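Local structure of beta-fructofuranosidase (Bifidobacterium adolescentis, 6NOB) at residues I48-H53 / L184-R189; D18-R23 / N149-G154; M534-G539 / G614-A619. The protein probably hydrolyses terminal beta-D-fructofuranoside residues from sugars such as sucrose, acting as a beta-fructofuranosidase of glycoside hydrolase family 32. All coordinates share one frame; numbering follows the deposited sequence.

From the N terminus, residues 18-23 come first and 48-53 follow, leading into the neighbouring strand of the same antiparallel sheet. Their partners, 149-154 and 184-189, come in the same order on two loops of the family 32 catalytic region. Contact 2 therefore opens first, contact 1 opens inside it, contact 2 closes and contact 1 closes last: the two long loops of chain cross rather than nest. Together they fasten the N-terminal sheet to the propeller, with centres 13 Å apart. Contact 3 begins only after both have closed; it joins strands 532-540 and 614-620 in the C-terminal sandwich, its centre about 49 Å from that of contact 1.

Contact 1 (I48-H53 / L184-R189); sequences IAERRH and LHTDER
Leu184 meets Arg51 through its backbone: water 2 donates to Leu184 O and takes a weak bond from Arg51 NH2, lying in the plane of the guanidinium. His185, its CG anti to the carbonyl carbon (chi1 -72°), carries the middle of the contact. One face of its imidazole is covered by the CB of Arg52, 3.7 Å from the ring centroid and 7° off the normal, a CH-pi contact in which the guanidinium of Arg52 stands perpendicular to the ring. Both ring nitrogens are joined to the same arginine through solvent: water 4 lies between His185 ND1 and Arg52 O, water 3 between His185 NE2 and Arg52 NH1, whose direct partner is Asp156. His185 O accepts a hydrogen bond from Arg51 N at 3.0 Å, and Glu50 CA adds a C-H...O contact to this oxygen at 3.2 Å.

At Thr186 apolar and polar contacts mix. Its methyl CG2 lies 3.7 Å from Ala49 CB and 3.5 Å from Glu50 CG, while Thr186 CA approaches Ala49 O and water 1 bridges Ala49 O to Thr186 O. Beyond CG the Glu50 chain runs extended, and its OE1 accepts from ND1 of His53 in the same segment. Glu188 then crosses Arg51 obliquely, its CG 3.5 Å from Arg51 NE. Its OE2 lies well out of the guanidinium plane, so the two opposite charges probably attract without an N-H pointing at the oxygen.

Residues 48-53 lead into strand 52-58, an outer strand of the N-terminal sheet, which pairs with strand 16-23 through Arg51 with Arg23 and His53 with Ala21. Residues 184-189 form the loop before strand 190-202; Arg228, just past strand 216-227, donates from NE to Glu188 O. The contact thus seats the sheet's edge against the propeller.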
loop_
_atom_site.group_PDB
_atom_site.type_symbol
_atom_site.label_atom_id
_atom_site.label_comp_id
_atom_site.label_asym_id
_atom_site.label_seq_id
_atom_site.Cartn_x
_atom_site.Cartn_y
_atom_site.Cartn_z
ATOM N N ILE A 48 -26.902 -7.599 19.919
ATOM C CA ILE A 48 -27.929 -6.569 19.766
ATOM C C ILE A 48 -27.304 -5.213 19.466
ATOM O O ILE A 48 -27.764 -4.485 18.578
ATOM C CB ILE A 48 -28.815 -6.504 21.022
ATOM C CG1 ILE A 48 -29.151 -7.909 21.521
ATOM C CG2 ILE A 48 -30.082 -5.715 20.733
ATOM C CD1 ILE A 48 -29.683 -7.929 22.944
ATOM N N ALA A 49 -26.249 -4.853 20.196
ATOM C CA ALA A 49 -25.704 -3.505 20.100
ATOM C C ALA A 49 -24.907 -3.266 18.825
ATOM O O ALA A 49 -24.587 -2.109 18.530
ATOM C CB ALA A 49 -24.829 -3.216 21.319
ATOM N N GLU A 50 -24.588 -4.310 18.064
ATOM C CA GLU A 50 -23.689 -4.199 16.923
ATOM C C GLU A 50 -24.467 -4.060 15.621
ATOM O O GLU A 50 -25.472 -4.745 15.407
ATOM C CB GLU A 50 -22.760 -5.415 16.840
ATOM C CG GLU A 50 -21.908 -5.633 18.079
ATOM C CD GLU A 50 -21.025 -6.864 17.981
ATOM O OE1 GLU A 50 -20.804 -7.351 16.852
ATOM O OE2 GLU A 50 -20.549 -7.339 19.034
ATOM N N ARG A 51 -23.993 -3.167 14.751
ATOM C CA ARG A 51 -24.537 -3.040 13.405
ATOM C C ARG A 51 -23.731 -3.815 12.373
ATOM O O ARG A 51 -24.217 -4.022 11.256
ATOM C CB ARG A 51 -24.619 -1.563 12.995
ATOM C CG ARG A 51 -23.272 -0.908 12.763
ATOM C CD ARG A 51 -23.403 0.594 12.580
ATOM N NE ARG A 51 -22.102 1.249 12.676
ATOM C CZ ARG A 51 -21.342 1.561 11.632
ATOM N NH1 ARG A 51 -21.754 1.286 10.400
ATOM N NH2 ARG A 51 -20.170 2.152 11.819
ATOM N N ARG A 52 -22.515 -4.235 12.718
ATOM C CA ARG A 52 -21.700 -5.107 11.889
ATOM C C ARG A 52 -21.049 -6.147 12.789
ATOM O O ARG A 52 -20.726 -5.869 13.946
ATOM C CB ARG A 52 -20.627 -4.324 11.115
ATOM C CG ARG A 52 -21.176 -3.509 9.957
ATOM C CD ARG A 52 -20.134 -2.564 9.379
ATOM N NE ARG A 52 -20.634 -1.888 8.185
ATOM C CZ ARG A 52 -20.051 -0.834 7.620
ATOM N NH1 ARG A 52 -18.941 -0.328 8.141
ATOM N NH2 ARG A 52 -20.579 -0.284 6.533
ATOM N N HIS A 53 -20.869 -7.353 12.255
ATOM C CA HIS A 53 -20.291 -8.431 13.044
ATOM C C HIS A 53 -19.594 -9.426 12.128
ATOM O O HIS A 53 -20.098 -9.756 11.052
ATOM C CB HIS A 53 -21.357 -9.143 13.886
ATOM C CG HIS A 53 -20.807 -10.205 14.790
ATOM N ND1 HIS A 53 -20.223 -9.920 16.005
ATOM C CD2 HIS A 53 -20.752 -11.552 14.653
ATOM C CE1 HIS A 53 -19.832 -11.045 16.579
ATOM N NE2 HIS A 53 -20.141 -12.050 15.779
ATOM N N LEU A 184 -16.455 0.339 17.854
ATOM C CA LEU A 184 -16.686 0.998 16.575
ATOM C C LEU A 184 -17.910 0.449 15.856
ATOM O O LEU A 184 -18.411 1.093 14.927
ATOM C CB LEU A 184 -15.449 0.867 15.688
ATOM C CG LEU A 184 -14.296 1.790 16.087
ATOM C CD1 LEU A 184 -13.023 1.418 15.356
ATOM C CD2 LEU A 184 -14.661 3.242 15.825
ATOM N N HIS A 185 -18.400 -0.721 16.265
ATOM C CA HIS A 185 -19.602 -1.311 15.697
ATOM C C HIS A 185 -20.807 -1.205 16.620
ATOM O O HIS A 185 -21.889 -1.677 16.258
ATOM C CB HIS A 185 -19.348 -2.779 15.336
ATOM C CG HIS A 185 -18.471 -2.958 14.136
ATOM N ND1 HIS A 185 -17.941 -4.176 13.775
ATOM C CD2 HIS A 185 -18.028 -2.067 13.217
ATOM C CE1 HIS A 185 -17.209 -4.031 12.685
ATOM N NE2 HIS A 185 -17.245 -2.760 12.326
ATOM N N THR A 186 -20.652 -0.601 17.798
ATOM C CA THR A 186 -21.769 -0.350 18.697
ATOM C C THR A 186 -21.991 1.132 18.950
ATOM O O THR A 186 -22.961 1.494 19.624
ATOM C CB THR A 186 -21.558 -1.067 20.038
ATOM O OG1 THR A 186 -20.303 -0.670 20.606
ATOM C CG2 THR A 186 -21.557 -2.568 19.835
ATOM N N ASP A 187 -21.121 1.996 18.431
ATOM C CA ASP A 187 -21.231 3.443 18.612
ATOM C C ASP A 187 -20.961 4.080 17.252
ATOM O O ASP A 187 -19.811 4.138 16.805
ATOM C CB ASP A 187 -20.255 3.936 19.671
ATOM C CG ASP A 187 -20.447 5.401 20.016
ATOM O OD1 ASP A 187 -21.231 6.088 19.324
ATOM O OD2 ASP A 187 -19.813 5.865 20.988
ATOM N N GLU A 188 -22.023 4.553 16.596
ATOM C CA GLU A 188 -21.879 5.142 15.270
ATOM C C GLU A 188 -21.233 6.520 15.298
ATOM O O GLU A 188 -20.876 7.037 14.234
ATOM C CB GLU A 188 -23.242 5.228 14.583
ATOM C CG GLU A 188 -23.833 3.878 14.223
ATOM C CD GLU A 188 -25.203 3.994 13.580
ATOM O OE1 GLU A 188 -26.177 4.293 14.306
ATOM O OE2 GLU A 188 -25.303 3.787 12.352
ATOM N N ARG A 189 -21.065 7.121 16.478
ATOM C CA ARG A 189 -20.469 8.449 16.556
ATOM C C ARG A 189 -18.967 8.429 16.310
ATOM O O ARG A 189 -18.377 9.489 16.073
ATOM C CB ARG A 189 -20.751 9.075 17.921
ATOM C CG ARG A 189 -22.228 9.253 18.255
ATOM C CD ARG A 189 -22.393 9.610 19.726
ATOM N NE ARG A 189 -21.853 8.561 20.586
ATOM C CZ ARG A 189 -21.610 8.699 21.885
ATOM N NH1 ARG A 189 -21.853 9.851 22.494
ATOM N NH2 ARG A 189 -21.121 7.679 22.578
HETATM O O HOH W 1 -25.154 0.040 20.005
HETATM O O HOH W 2 -18.118 3.338 13.344
HETATM O O HOH W 3 -17.016 -0.948 10.098
HETATM O O HOH W 4 -18.358 -6.344 15.487
#

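Contact 2 (D18-R23 / N149-G154); sequences DLFAER and NPYGFG
Tyr151 drives its ring against the strand at Phe20 and Ala21, and this is the close part of the contact. With CG anti to the carbonyl carbon (chi1 -67°), beside its own backbone N, the ring is directed at the strand. Its CE1 atom rests on the backbone, 3.7 Å from Phe20 C and 3.6 Å from Ala21 O, while CZ meets Phe20 CB at 3.9 Å. The two side chains cross at about a right angle, and the Tyr151 hydroxyl arrives at the edge of the phenylalanine ring, near its plane, 3.9 Å from Phe20 CD2. That same CD2 also touches Pro150 CG at 3.9 Å, so this one ring atom touches two consecutive residues of the loop.

Toward Glu22 the fit slackens: its partly exposed carboxylate comes no nearer than 4.4 Å, from OE1 to Tyr151 O. Gly152 to Gly154 make no contact with the strand. An Asx turn at Asn149-Tyr151 sets up the start of the loop, Asn149 OD1 accepting from Tyr151 N, with the donor 65° out of the carbonyl plane, while Asn149 ND2 donates to Gly154 O at 2.8 Å. An alanine in place of Tyr151 would probably leave a gap beside Phe20 CB and the peptide leading to Ala21, and take from Phe20 the group that meets its ring edge.

Around this joint, His54 stacks on the Phe20 ring and Arg52 touches Tyr151, both from strand 52-58. On the other flank of strand 16-23, strand 72-80 supplies Tyr78 against Phe20 and Phe76 against Pro150. The loop itself links propeller strands 141-149 and 159-165.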
loop_
_atom_site.group_PDB
_atom_site.type_symbol
_atom_site.label_atom_id
_atom_site.label_comp_id
_atom_site.label_asym_id
_atom_site.label_seq_id
_atom_site.Cartn_x
_atom_site.Cartn_y
_atom_site.Cartn_z
ATOM N N ASP A 18 -16.404 -17.970 7.538
ATOM C CA ASP A 18 -16.304 -16.606 8.040
ATOM C C ASP A 18 -17.200 -15.688 7.220
ATOM O O ASP A 18 -17.125 -15.680 5.988
ATOM C CB ASP A 18 -14.856 -16.117 7.995
ATOM C CG ASP A 18 -13.989 -16.769 9.053
ATOM O OD1 ASP A 18 -13.589 -17.937 8.864
ATOM O OD2 ASP A 18 -13.707 -16.107 10.074
ATOM N N LEU A 19 -18.046 -14.921 7.904
ATOM C CA LEU A 19 -18.969 -14.000 7.253
ATOM C C LEU A 19 -18.882 -12.638 7.922
ATOM O O LEU A 19 -18.971 -12.540 9.149
ATOM C CB LEU A 19 -20.409 -14.523 7.312
ATOM C CG LEU A 19 -20.658 -15.936 6.782
ATOM C CD1 LEU A 19 -22.110 -16.329 6.986
ATOM C CD2 LEU A 19 -20.275 -16.043 5.313
ATOM N N PHE A 20 -18.711 -11.594 7.115
ATOM C CA PHE A 20 -18.701 -10.213 7.595
ATOM C C PHE A 20 -20.049 -9.599 7.229
ATOM O O PHE A 20 -20.289 -9.236 6.075
ATOM C CB PHE A 20 -17.529 -9.442 6.998
ATOM C CG PHE A 20 -16.186 -9.944 7.452
ATOM C CD1 PHE A 20 -15.618 -11.069 6.874
ATOM C CD2 PHE A 20 -15.498 -9.302 8.468
ATOM C CE1 PHE A 20 -14.387 -11.539 7.296
ATOM C CE2 PHE A 20 -14.266 -9.766 8.895
ATOM C CZ PHE A 20 -13.712 -10.889 8.309
ATOM N N ALA A 21 -20.929 -9.491 8.219
ATOM C CA ALA A 21 -22.328 -9.161 7.999
ATOM C C ALA A 21 -22.660 -7.772 8.528
ATOM O O ALA A 21 -22.105 -7.315 9.532
ATOM C CB ALA A 21 -23.240 -10.194 8.665
ATOM N N GLU A 22 -23.586 -7.111 7.838
ATOM C CA GLU A 22 -24.082 -5.795 8.213
ATOM C C GLU A 22 -25.555 -5.915 8.566
ATOM O O GLU A 22 -26.327 -6.519 7.813
ATOM C CB GLU A 22 -23.888 -4.792 7.071
ATOM C CG GLU A 22 -24.094 -3.336 7.456
ATOM C CD GLU A 22 -23.648 -2.384 6.362
ATOM O OE1 GLU A 22 -22.985 -2.840 5.405
ATOM O OE2 GLU A 22 -23.964 -1.180 6.455
ATOM N N ARG A 23 -25.941 -5.354 9.710
ATOM C CA ARG A 23 -27.346 -5.353 10.094
ATOM C C ARG A 23 -28.157 -4.536 9.097
ATOM O O ARG A 23 -27.821 -3.386 8.799
ATOM C CB ARG A 23 -27.515 -4.789 11.504
ATOM C CG ARG A 23 -28.945 -4.830 12.010
ATOM C CD ARG A 23 -29.073 -4.211 13.392
ATOM N NE ARG A 23 -28.306 -4.936 14.404
ATOM C CZ ARG A 23 -28.744 -6.018 15.040
ATOM N NH1 ARG A 23 -29.945 -6.511 14.767
ATOM N NH2 ARG A 23 -27.982 -6.611 15.947
ATOM N N ASN A 149 -11.153 -2.716 4.320
ATOM C CA ASN A 149 -12.553 -2.553 4.714
ATOM C C ASN A 149 -13.380 -3.589 3.970
ATOM O O ASN A 149 -13.612 -3.433 2.755
ATOM C CB ASN A 149 -13.066 -1.146 4.407
ATOM C CG ASN A 149 -14.587 -1.058 4.455
ATOM O OD1 ASN A 149 -15.235 -1.701 5.285
ATOM N ND2 ASN A 149 -15.164 -0.266 3.555
ATOM N N PRO A 150 -13.853 -4.648 4.629
ATOM C CA PRO A 150 -14.601 -5.696 3.928
ATOM C C PRO A 150 -16.075 -5.392 3.710
ATOM O O PRO A 150 -16.798 -6.270 3.231
ATOM C CB PRO A 150 -14.433 -6.902 4.865
ATOM C CG PRO A 150 -14.366 -6.293 6.219
ATOM C CD PRO A 150 -13.662 -4.964 6.055
ATOM N N TYR A 151 -16.548 -4.186 4.034
ATOM C CA TYR A 151 -17.972 -3.886 3.977
ATOM C C TYR A 151 -18.376 -2.981 2.822
ATOM O O TYR A 151 -19.577 -2.759 2.630
ATOM C CB TYR A 151 -18.432 -3.247 5.295
ATOM C CG TYR A 151 -18.364 -4.185 6.473
ATOM C CD1 TYR A 151 -19.378 -5.103 6.712
ATOM C CD2 TYR A 151 -17.277 -4.162 7.340
ATOM C CE1 TYR A 151 -19.317 -5.967 7.788
ATOM C CE2 TYR A 151 -17.205 -5.022 8.418
ATOM C CZ TYR A 151 -18.227 -5.922 8.636
ATOM O OH TYR A 151 -18.156 -6.779 9.709
ATOM N N GLY A 152 -17.431 -2.456 2.053
ATOM C CA GLY A 152 -17.808 -1.527 1.007
ATOM C C GLY A 152 -16.664 -1.231 0.065
ATOM O O GLY A 152 -15.581 -1.810 0.161
ATOM N N PHE A 153 -16.930 -0.300 -0.853
ATOM C CA PHE A 153 -15.985 0.081 -1.895
ATOM C C PHE A 153 -15.081 1.238 -1.494
ATOM O O PHE A 153 -14.058 1.462 -2.149
ATOM C CB PHE A 153 -16.749 0.450 -3.173
ATOM C CG PHE A 153 -15.920 0.377 -4.426
ATOM C CD1 PHE A 153 -15.588 -0.847 -4.987
ATOM C CD2 PHE A 153 -15.486 1.536 -5.051
ATOM C CE1 PHE A 153 -14.831 -0.914 -6.146
ATOM C CE2 PHE A 153 -14.729 1.478 -6.206
ATOM C CZ PHE A 153 -14.401 0.250 -6.755
ATOM N N GLY A 154 -15.431 1.985 -0.445
ATOM C CA GLY A 154 -14.623 3.074 0.039
ATOM C C GLY A 154 -13.942 2.743 1.360
ATOM O O GLY A 154 -14.060 1.648 1.904
#

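Contact 3 (M534-G539 / G614-A619)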
loop_
_atom_site.group_PDB
_atom_site.type_symbol
_atom_site.label_atom_id
_atom_site.label_comp_id
_atom_site.label_asym_id
_atom_site.label_seq_id
_atom_site.Cartn_x
_atom_site.Cartn_y
_atom_site.Cartn_z
ATOM N N MET A 534 6.140 7.742 -26.648
ATOM C CA MET A 534 5.787 6.336 -26.485
ATOM C C MET A 534 4.324 6.253 -26.070
ATOM O O MET A 534 3.976 6.613 -24.940
ATOM C CB MET A 534 6.688 5.650 -25.455
ATOM C CG MET A 534 8.080 5.305 -25.968
ATOM S SD MET A 534 9.181 4.682 -24.679
ATOM C CE MET A 534 8.431 3.095 -24.316
ATOM N N VAL A 535 3.469 5.792 -26.980
ATOM C CA VAL A 535 2.062 5.553 -26.673
ATOM C C VAL A 535 1.971 4.227 -25.923
ATOM O O VAL A 535 2.208 3.163 -26.496
ATOM C CB VAL A 535 1.204 5.531 -27.943
ATOM C CG1 VAL A 535 -0.238 5.178 -27.608
ATOM C CG2 VAL A 535 1.285 6.869 -28.666
ATOM N N LEU A 536 1.633 4.291 -24.636
ATOM C CA LEU A 536 1.621 3.094 -23.805
ATOM C C LEU A 536 0.259 2.407 -23.786
ATOM O O LEU A 536 0.190 1.173 -23.792
ATOM C CB LEU A 536 2.047 3.443 -22.376
ATOM C CG LEU A 536 3.312 4.293 -22.222
ATOM C CD1 LEU A 536 3.605 4.558 -20.752
ATOM C CD2 LEU A 536 4.504 3.624 -22.895
ATOM N N ALA A 537 -0.826 3.178 -23.761
ATOM C CA ALA A 537 -2.160 2.599 -23.695
ATOM C C ALA A 537 -3.189 3.652 -24.069
ATOM O O ALA A 537 -2.945 4.858 -23.963
ATOM C CB ALA A 537 -2.464 2.037 -22.302
ATOM N N LYS A 538 -4.345 3.169 -24.514
ATOM C CA LYS A 538 -5.499 4.003 -24.804
ATOM C C LYS A 538 -6.708 3.418 -24.091
ATOM O O LYS A 538 -6.724 2.243 -23.714
ATOM C CB LYS A 538 -5.779 4.098 -26.312
ATOM C CG LYS A 538 -4.824 4.996 -27.079
ATOM C CD LYS A 538 -4.701 4.561 -28.533
ATOM C CE LYS A 538 -4.374 5.742 -29.435
ATOM N NZ LYS A 538 -3.637 5.326 -30.665
ATOM N N GLY A 539 -7.728 4.250 -23.915
ATOM C CA GLY A 539 -8.941 3.801 -23.262
ATOM C C GLY A 539 -10.027 4.853 -23.228
ATOM O O GLY A 539 -10.193 5.624 -24.178
ATOM N N GLY A 614 -3.961 -4.530 -26.318
ATOM C CA GLY A 614 -3.384 -3.207 -26.298
ATOM C C GLY A 614 -2.407 -2.995 -27.440
ATOM O O GLY A 614 -2.324 -3.781 -28.385
ATOM N N GLU A 615 -1.654 -1.902 -27.335
ATOM C CA GLU A 615 -0.680 -1.560 -28.362
ATOM C C GLU A 615 0.350 -0.601 -27.783
ATOM O O GLU A 615 -0.001 0.341 -27.068
ATOM C CB GLU A 615 -1.354 -0.936 -29.591
ATOM C CG GLU A 615 -0.407 -0.162 -30.502
ATOM C CD GLU A 615 -0.975 0.062 -31.894
ATOM O OE1 GLU A 615 -1.210 -0.937 -32.609
ATOM O OE2 GLU A 615 -1.179 1.233 -32.277
ATOM N N LEU A 616 1.618 -0.856 -28.094
ATOM C CA LEU A 616 2.726 0.018 -27.736
ATOM C C LEU A 616 3.283 0.648 -29.002
ATOM O O LEU A 616 3.567 -0.057 -29.976
ATOM C CB LEU A 616 3.824 -0.757 -27.004
ATOM C CG LEU A 616 5.159 -0.034 -26.830
ATOM C CD1 LEU A 616 5.011 1.149 -25.880
ATOM C CD2 LEU A 616 6.227 -0.997 -26.339
ATOM N N ARG A 617 3.436 1.970 -28.991
ATOM C CA ARG A 617 3.886 2.718 -30.157
ATOM C C ARG A 617 5.075 3.575 -29.755
ATOM O O ARG A 617 5.010 4.298 -28.756
ATOM C CB ARG A 617 2.752 3.582 -30.720
ATOM C CG ARG A 617 3.016 4.163 -32.097
ATOM C CD ARG A 617 1.725 4.657 -32.737
ATOM N NE ARG A 617 0.890 3.556 -33.211
ATOM C CZ ARG A 617 0.833 3.152 -34.477
ATOM N NH1 ARG A 617 1.564 3.759 -35.404
ATOM N NH2 ARG A 617 0.046 2.141 -34.818
ATOM N N ILE A 618 6.159 3.487 -30.524
ATOM C CA ILE A 618 7.420 4.136 -30.188
ATOM C C ILE A 618 7.904 4.929 -31.394
ATOM O O ILE A 618 7.942 4.405 -32.512
ATOM C CB ILE A 618 8.491 3.117 -29.752
ATOM C CG1 ILE A 618 7.983 2.273 -28.585
ATOM C CG2 ILE A 618 9.786 3.823 -29.376
ATOM C CD1 ILE A 618 8.741 0.984 -28.400
ATOM N N ALA A 619 8.275 6.185 -31.161
ATOM C CA ALA A 619 8.828 7.042 -32.197
ATOM C C ALA A 619 9.787 8.027 -31.551
ATOM O O ALA A 619 9.582 8.460 -30.414
ATOM C CB ALA A 619 7.733 7.792 -32.962
HETATM O O HOH W 5 -1.947 -0.675 -24.739
#
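The CD1 methyl of Leu616 fits between Leu536 and Met534 of the other strand, with Leu536 CD2 at 3.9 Å and Met534 CE at 4.2 Å. Leu616 CG is anti to the backbone N (chi1 168°), and a chi2 of 68° places CD1 3.5 Å from Val535 O, at the floor of this hollow. Beside it, Met534 and Ile618 lie side by side as a non-hydrogen-bonded pair, the methionine CG set against both CG1 and CG2 of the isoleucine. Val524 of strand 519-526 touches both.

On the reverse face, Val535 and Arg617 form the hydrogen-bonded pair, with Val535 N to Arg617 O at 2.8 Å and Arg617 N to Val535 O at 3.0 Å. Their CB atoms meet at 3.7 Å. Farther out the arginine bends away at chi3, and both NE and NH2 grip Glu615 OE2 from one face of the carboxylate; its NH1 forms salt bridges with Asp510 and Asp507.

Past this pair the strands part. Leu536 and Ala537 both stand opposite Leu550, a classic beta bulge against strand 547-555, and water 5 sits between the strands there, accepting from Glu615 N at 2.9 Å. Leu536 O, within 3.0 Å of the same water, accepts from Tyr520 OH. Such antiparallel pairing, with one face packed on a second sheet, is characteristic of the C-terminal beta-sandwich of family 32 enzymes.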